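Local coordinates for glycosyl transferases group 1 family protein (Francisella tularensis subsp. tularensis, PDB 5I45) that is the C-terminal domain of LpcC, a GT-B-type enzyme that probably transfers sugar residues to an acceptor, at residues L80-K83 with V84-G88. Sequence-based numbering, arbitrary orientation.
Sequences LEQK and VKQAG
Gln82 sets its CG anti to the backbone N (chi1 171°) and then bends at chi2, which carries its amide along the helix to Gln86 one turn on. Gln86 has its CG beside its own backbone N, which sets that methylene next to the Gln82 amide oxygen. The side-chain oxygen of Gln82 therefore meets aliphatic carbon: OE1 lies 3.0 Å from Gln86 CG, a close approach. The two amide planes are only 15° apart, but the amides do not pair. Gln82 NE2 instead makes a weak hydrogen bond to Glu79.

The backbone below is regular. Gln86 N gives Gln82 O a nearly straight bond of 2.8 Å. Val84 N to Leu80 O (3.1 Å) and Lys85 N to Glu81 O (3.0 Å) continue the pattern. Ala87 N to Lys83 O is more bent, with an N-H...O angle of 142°. Gly88 then takes positive phi, and its N-H to Lys85 O (3.0 Å) is one of the two bonds of a Schellman motif at the C-terminal end of helix 74-86.

Val84 CG2 rests 3.4 Å from Leu80 O. Both side chains are buried and pack the helix against helix 44-57 and strand 93-96, Val84 on Ile48 and Ile93, Leu80 on Phe95. The helix is the crossover of a beta-alpha-beta unit between strands 61-66 and 93-96, at one edge of the Rossmann-like domain. Glu81 OE2 forms a salt bridge with Lys77; its side chain also touches Phe95.

Main-chain bonds thus satisfy the carbonyls of Leu80 to Lys83 and hold this turn, while the glutamines add close packing of oxygen against methylene.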
loop_
_atom_site.group_PDB
_atom_site.type_symbol
_atom_site.label_atom_id
_atom_site.label_comp_id
_atom_site.label_asym_id
_atom_site.label_seq_id
_atom_site.Cartn_x
_atom_site.Cartn_y
_atom_site.Cartn_z
ATOM N N LEU A 80 -16.302 4.754 -4.778
ATOM C CA LEU A 80 -15.412 3.629 -4.479
ATOM C C LEU A 80 -16.046 2.631 -3.500
ATOM O O LEU A 80 -15.961 1.417 -3.697
ATOM C CB LEU A 80 -14.090 4.140 -3.943
ATOM C CG LEU A 80 -13.294 5.009 -4.908
ATOM C CD1 LEU A 80 -12.006 5.403 -4.191
ATOM C CD2 LEU A 80 -13.026 4.344 -6.230
ATOM N N GLU A 81 -16.691 3.155 -2.469
ATOM C CA GLU A 81 -17.378 2.283 -1.486
ATOM C C GLU A 81 -18.469 1.465 -2.155
ATOM O O GLU A 81 -18.620 0.279 -1.852
ATOM C CB GLU A 81 -17.930 3.095 -0.326
ATOM C CG GLU A 81 -16.840 3.659 0.559
ATOM C CD GLU A 81 -17.310 4.780 1.463
ATOM O OE1 GLU A 81 -18.358 5.409 1.196
ATOM O OE2 GLU A 81 -16.608 5.061 2.450
ATOM N N GLN A 82 -19.208 2.086 -3.074
ATOM C CA GLN A 82 -20.216 1.372 -3.861
ATOM C C GLN A 82 -19.627 0.279 -4.704
ATOM O O GLN A 82 -20.211 -0.802 -4.807
ATOM C CB GLN A 82 -21.004 2.324 -4.809
ATOM C CG GLN A 82 -21.936 1.650 -5.842
ATOM C CD GLN A 82 -21.278 1.135 -7.137
ATOM O OE1 GLN A 82 -21.655 0.063 -7.644
ATOM N NE2 GLN A 82 -20.312 1.881 -7.674
ATOM N N LYS A 83 -18.512 0.553 -5.368
ATOM C CA LYS A 83 -17.880 -0.462 -6.214
ATOM C C LYS A 83 -17.545 -1.688 -5.372
ATOM O O LYS A 83 -17.747 -2.810 -5.782
ATOM C CB LYS A 83 -16.585 0.051 -6.871
ATOM C CG LYS A 83 -16.727 1.047 -7.995
ATOM C CD LYS A 83 -15.350 1.365 -8.562
ATOM C CE LYS A 83 -15.399 2.450 -9.608
ATOM N NZ LYS A 83 -16.178 2.051 -10.797
ATOM N N VAL A 84 -16.991 -1.464 -4.187
ATOM C CA VAL A 84 -16.655 -2.562 -3.279
ATOM C C VAL A 84 -17.893 -3.364 -2.859
ATOM O O VAL A 84 -17.876 -4.595 -2.883
ATOM C CB VAL A 84 -15.918 -2.015 -2.044
ATOM C CG1 VAL A 84 -15.735 -3.099 -1.005
ATOM C CG2 VAL A 84 -14.555 -1.430 -2.425
ATOM N N LYS A 85 -18.947 -2.640 -2.479
ATOM C CA LYS A 85 -20.188 -3.290 -2.021
ATOM C C LYS A 85 -20.811 -4.080 -3.162
ATOM O O LYS A 85 -21.236 -5.225 -2.979
ATOM C CB LYS A 85 -21.191 -2.252 -1.496
ATOM C CG LYS A 85 -22.436 -2.876 -0.880
ATOM C CD LYS A 85 -23.565 -1.865 -0.779
ATOM C CE LYS A 85 -24.884 -2.477 -0.315
ATOM N NZ LYS A 85 -24.942 -2.859 1.132
ATOM N N GLN A 86 -20.872 -3.491 -4.350
ATOM C CA GLN A 86 -21.455 -4.213 -5.481
ATOM C C GLN A 86 -20.639 -5.450 -5.900
ATOM O O GLN A 86 -21.199 -6.426 -6.390
ATOM C CB GLN A 86 -21.789 -3.252 -6.626
ATOM C CG GLN A 86 -22.871 -2.231 -6.232
ATOM C CD GLN A 86 -24.191 -2.857 -5.784
ATOM O OE1 GLN A 86 -24.726 -3.752 -6.444
ATOM N NE2 GLN A 86 -24.737 -2.367 -4.661
ATOM N N ALA A 87 -19.337 -5.448 -5.630
ATOM C CA ALA A 87 -18.490 -6.619 -5.886
ATOM C C ALA A 87 -18.593 -7.674 -4.773
ATOM O O ALA A 87 -17.978 -8.732 -4.874
ATOM C CB ALA A 87 -17.033 -6.190 -6.023
ATOM N N GLY A 88 -19.315 -7.365 -3.692
ATOM C CA GLY A 88 -19.436 -8.284 -2.553
ATOM C C GLY A 88 -18.158 -8.403 -1.741
ATOM O O GLY A 88 -17.939 -9.429 -1.090
#